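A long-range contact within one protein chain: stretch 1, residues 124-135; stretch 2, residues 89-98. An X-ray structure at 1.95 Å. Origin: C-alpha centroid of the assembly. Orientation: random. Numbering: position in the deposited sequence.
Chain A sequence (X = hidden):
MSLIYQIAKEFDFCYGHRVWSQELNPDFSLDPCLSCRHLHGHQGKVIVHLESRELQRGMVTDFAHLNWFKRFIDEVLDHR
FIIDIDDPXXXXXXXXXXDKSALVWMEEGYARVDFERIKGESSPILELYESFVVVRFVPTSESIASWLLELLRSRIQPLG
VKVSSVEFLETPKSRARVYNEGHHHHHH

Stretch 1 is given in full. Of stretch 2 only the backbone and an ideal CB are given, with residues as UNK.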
# COMPACT_ATOMS: atom_id res chain seq x y z
N PRO A 124 -3.06 39.31 15.33
CA PRO A 124 -2.05 38.27 15.12
C PRO A 124 -1.92 37.32 16.29
O PRO A 124 -1.64 36.12 16.08
CB PRO A 124 -0.76 39.05 14.93
CG PRO A 124 -1.25 40.44 14.38
CD PRO A 124 -2.43 40.66 15.33
N ILE A 125 -2.16 37.83 17.49
CA ILE A 125 -2.03 37.01 18.68
C ILE A 125 -3.18 35.98 18.71
O ILE A 125 -2.96 34.79 19.00
CB ILE A 125 -1.93 37.87 19.99
CG1 ILE A 125 -0.56 38.57 20.09
CG2 ILE A 125 -2.20 36.99 21.25
CD1 ILE A 125 0.63 37.68 20.07
N LEU A 126 -4.37 36.42 18.34
CA LEU A 126 -5.50 35.52 18.15
C LEU A 126 -5.25 34.41 17.09
O LEU A 126 -5.61 33.26 17.31
CB LEU A 126 -6.76 36.30 17.82
CG LEU A 126 -7.24 37.15 18.99
CD1 LEU A 126 -8.51 37.97 18.66
CD2 LEU A 126 -7.48 36.31 20.24
N GLU A 127 -4.63 34.76 15.96
CA GLU A 127 -4.34 33.82 14.89
C GLU A 127 -3.33 32.81 15.39
O GLU A 127 -3.37 31.65 15.01
CB GLU A 127 -3.73 34.56 13.69
CG GLU A 127 -4.67 35.60 13.10
CD GLU A 127 -3.98 36.67 12.29
OE1 GLU A 127 -2.72 36.60 12.05
OE2 GLU A 127 -4.73 37.58 11.87
N LEU A 128 -2.41 33.25 16.23
CA LEU A 128 -1.44 32.35 16.81
C LEU A 128 -2.17 31.31 17.66
O LEU A 128 -1.97 30.09 17.48
CB LEU A 128 -0.43 33.14 17.65
CG LEU A 128 0.41 32.37 18.65
CD1 LEU A 128 1.22 31.29 17.95
CD2 LEU A 128 1.37 33.33 19.38
N TYR A 129 -3.02 31.77 18.59
CA TYR A 129 -3.75 30.81 19.47
C TYR A 129 -4.82 29.95 18.79
O TYR A 129 -5.07 28.79 19.24
CB TYR A 129 -4.27 31.49 20.75
CG TYR A 129 -3.13 31.90 21.67
CD1 TYR A 129 -2.36 30.93 22.34
CD2 TYR A 129 -2.78 33.24 21.85
CE1 TYR A 129 -1.31 31.28 23.17
CE2 TYR A 129 -1.70 33.61 22.69
CZ TYR A 129 -0.99 32.62 23.36
OH TYR A 129 0.08 32.93 24.18
N GLU A 130 -5.44 30.46 17.71
CA GLU A 130 -6.30 29.62 16.87
C GLU A 130 -5.55 28.44 16.23
O GLU A 130 -6.17 27.42 15.93
CB GLU A 130 -7.08 30.40 15.80
CG GLU A 130 -8.03 31.45 16.40
CD GLU A 130 -9.51 31.02 16.47
OE1 GLU A 130 -9.83 29.82 16.66
OE2 GLU A 130 -10.37 31.92 16.31
N SER A 131 -4.23 28.57 16.05
CA SER A 131 -3.44 27.48 15.42
C SER A 131 -3.33 26.19 16.24
O SER A 131 -3.24 25.12 15.70
CB SER A 131 -2.02 27.92 15.13
OG SER A 131 -1.97 29.19 14.56
N PHE A 132 -3.32 26.29 17.56
CA PHE A 132 -2.85 25.14 18.35
C PHE A 132 -3.89 24.08 18.65
O PHE A 132 -5.03 24.40 19.02
CB PHE A 132 -2.27 25.62 19.68
CG PHE A 132 -0.98 26.33 19.52
CD1 PHE A 132 0.18 25.63 19.14
CD2 PHE A 132 -0.90 27.73 19.74
CE1 PHE A 132 1.38 26.30 18.98
CE2 PHE A 132 0.32 28.38 19.59
CZ PHE A 132 1.44 27.69 19.24
N VAL A 133 -3.48 22.81 18.47
CA VAL A 133 -4.27 21.67 18.89
C VAL A 133 -3.41 21.03 19.95
O VAL A 133 -2.29 20.60 19.67
CB VAL A 133 -4.49 20.68 17.73
CG1 VAL A 133 -5.03 19.36 18.24
CG2 VAL A 133 -5.51 21.30 16.72
N VAL A 134 -3.92 21.01 21.18
CA VAL A 134 -3.10 20.54 22.29
C VAL A 134 -3.45 19.10 22.60
O VAL A 134 -4.63 18.78 22.75
CB VAL A 134 -3.22 21.46 23.54
CG1 VAL A 134 -2.31 20.95 24.69
CG2 VAL A 134 -2.88 22.92 23.17
N VAL A 135 -2.44 18.24 22.71
CA VAL A 135 -2.70 16.79 22.90
C VAL A 135 -1.85 16.25 24.05
O VAL A 135 -0.83 16.82 24.37
CB VAL A 135 -2.45 15.93 21.59
CG1 VAL A 135 -3.56 16.18 20.47
CG2 VAL A 135 -0.97 16.07 21.08
N UNK A 89 8.61 23.57 25.52
CA UNK A 89 8.35 24.87 24.93
C UNK A 89 6.92 25.33 25.07
O UNK A 89 6.60 26.46 24.65
CB UNK A 89 8.73 24.85 23.45
N UNK A 90 6.03 24.48 25.62
CA UNK A 90 4.62 24.92 25.81
C UNK A 90 4.54 26.38 26.38
O UNK A 90 3.91 27.24 25.74
CB UNK A 90 3.90 23.95 26.76
N UNK A 91 5.18 26.67 27.53
CA UNK A 91 5.12 28.02 28.12
C UNK A 91 5.71 29.14 27.23
O UNK A 91 5.28 30.29 27.32
CB UNK A 91 5.86 28.01 29.46
N UNK A 92 6.69 28.80 26.40
CA UNK A 92 7.34 29.74 25.49
C UNK A 92 6.49 30.08 24.26
O UNK A 92 6.42 31.23 23.86
CB UNK A 92 8.68 29.16 25.04
N UNK A 93 5.82 29.07 23.69
CA UNK A 93 5.00 29.23 22.49
C UNK A 93 3.60 29.62 22.80
O UNK A 93 2.98 30.26 21.97
CB UNK A 93 4.99 27.94 21.67
N UNK A 94 3.09 29.24 23.97
CA UNK A 94 1.77 29.71 24.46
C UNK A 94 1.85 30.46 25.82
O UNK A 94 1.27 30.02 26.81
CB UNK A 94 0.83 28.51 24.60
N UNK A 95 2.58 31.62 25.85
CA UNK A 95 2.84 32.33 27.11
C UNK A 95 1.60 32.78 27.88
O UNK A 95 1.63 32.80 29.11
CB UNK A 95 3.70 33.56 26.82
N UNK A 96 0.49 33.08 27.17
CA UNK A 96 -0.75 33.49 27.81
C UNK A 96 -1.45 32.35 28.53
O UNK A 96 -2.44 32.59 29.21
CB UNK A 96 -1.69 34.09 26.77
N UNK A 97 -0.96 31.12 28.33
CA UNK A 97 -1.57 29.92 28.88
C UNK A 97 -0.47 29.07 29.53
O UNK A 97 -0.52 27.83 29.51
CB UNK A 97 -2.31 29.13 27.80
N UNK A 98 0.54 29.73 30.10
CA UNK A 98 1.71 29.01 30.64
C UNK A 98 1.34 28.06 31.79
O UNK A 98 1.99 27.04 31.99
CB UNK A 98 2.76 30.01 31.13

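Stretch 1 is a helix that runs into a strand, and the side chains it offers to stretch 2 are Ile-125, Leu-128, Tyr-129, Phe-132 and Val-134: an apolar surface with one polar atom of note, the hydroxyl of Tyr-129.

At position 89 nothing of stretch 1 lies within 5.5 Å of the ideal CB, so this contact sets no preference; the residue is Leu-89, whose backbone O accepts a hydrogen bond from the N of position 93.

Position 90 is subtler. Its CA-to-CB bond points sideways and the ideal CB touches nothing, yet Val-134 lies on this side with its CA 9.5 Å from the CA of position 90. Only a long side chain could bridge such a gap, and an apolar one, Phe or Met, would suit the valine. Phe-90, with chi1 in the t well, brings its CE1 to 3.8 Å from CG1 of Val-134.

Positions 91 and 92 again have no neighbour in stretch 1, and many residues would do. They are Pro-91, at a phi of -61° that fits a proline ring, and Thr-92.

At position 93 the CB points sideways, but it sits 4.3 Å from CZ of Phe-132. The CB itself makes this approach, so several apolar residues would suit. In Leu-93 the rest of the side chain stays farther off, CG and CD1 each 5.2 Å from CZ of Phe-132, while its backbone O lies 4.3 Å from CD2 of Leu-128.

Position 94 is the first to leave helical angles, at -121/62. Its ideal CB is 3.8 Å from CE1 of Tyr-129 and 5.0 Å from CE2 of Phe-132, so a branched or flexible apolar chain such as Leu, Ile or Met could serve both rings. In Leu-94 the CB packs at 3.7 Å from CE1 of Tyr-129, and the branched end lies over the Phe-132 face, with CD1 3.8 Å from the ring centroid in a CH-pi contact almost along the normal.

At position 95 the CB points sideways, 4.5 Å from OH of Tyr-129, and a phi of -59° allows proline as well as many other residues. Pro-95 has no hydrogen on N, so the 3.3 Å from its N to Tyr-129 OH is not a hydrogen bond; its CD stands 3.2 Å from the same OH.

Position 96 points toward stretch 1, its ideal CB 3.3 Å from OH of Tyr-129. A polar side chain able to reach back to the hydroxyl is favoured: His, Asn, Asp, Ser or Gln. His-96 places ND1 2.7 Å from Tyr-129 OH in a hydrogen bond in which either group could be the donor, and its CE1 also meets CG2 of Ile-125 at 4.2 Å.

At position 97 the CB again points toward stretch 1, 5.2 Å from CE1 of Tyr-129, leaving room for a large apolar or aromatic group against the tyrosine face. Phe-97 directs its edge at that face, CD1 3.5 Å from Tyr-129 CE1, with the planes at 69°.

Position 98 has no contact with stretch 1, and Ala-98 ends the segment.

Stretch 2, residues 89-98: LFPTLLPHFA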
# COMPACT_ATOMS: atom_id res chain seq x y z
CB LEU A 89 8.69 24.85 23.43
CG LEU A 89 10.13 24.94 22.99
CD1 LEU A 89 10.17 24.92 21.43
CD2 LEU A 89 10.83 26.20 23.56
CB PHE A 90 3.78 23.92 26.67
CG PHE A 90 2.33 24.11 26.53
CD1 PHE A 90 1.61 23.40 25.58
CD2 PHE A 90 1.67 25.09 27.29
CE1 PHE A 90 0.24 23.64 25.44
CE2 PHE A 90 0.32 25.30 27.16
CZ PHE A 90 -0.40 24.58 26.24
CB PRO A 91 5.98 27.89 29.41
CG PRO A 91 5.88 26.43 29.77
CD PRO A 91 5.83 25.70 28.45
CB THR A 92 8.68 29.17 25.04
OG1 THR A 92 9.49 29.05 26.21
CG2 THR A 92 9.40 30.11 24.03
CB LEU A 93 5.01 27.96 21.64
CG LEU A 93 6.35 27.52 21.04
CD1 LEU A 93 6.23 26.06 20.51
CD2 LEU A 93 6.78 28.44 19.96
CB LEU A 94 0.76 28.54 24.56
CG LEU A 94 0.35 27.83 23.27
CD1 LEU A 94 1.37 26.69 23.01
CD2 LEU A 94 -1.11 27.28 23.36
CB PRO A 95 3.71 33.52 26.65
CG PRO A 95 3.32 33.78 25.23
CD PRO A 95 3.20 32.33 24.70
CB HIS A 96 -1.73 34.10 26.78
CG HIS A 96 -1.23 35.37 26.18
ND1 HIS A 96 -0.27 35.40 25.18
CD2 HIS A 96 -1.54 36.66 26.44
CE1 HIS A 96 -0.03 36.65 24.84
NE2 HIS A 96 -0.79 37.44 25.58
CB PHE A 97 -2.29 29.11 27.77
CG PHE A 97 -3.46 29.85 27.15
CD1 PHE A 97 -3.28 30.64 26.01
CD2 PHE A 97 -4.72 29.77 27.73
CE1 PHE A 97 -4.34 31.36 25.46
CE2 PHE A 97 -5.79 30.45 27.19
CZ PHE A 97 -5.61 31.25 26.04
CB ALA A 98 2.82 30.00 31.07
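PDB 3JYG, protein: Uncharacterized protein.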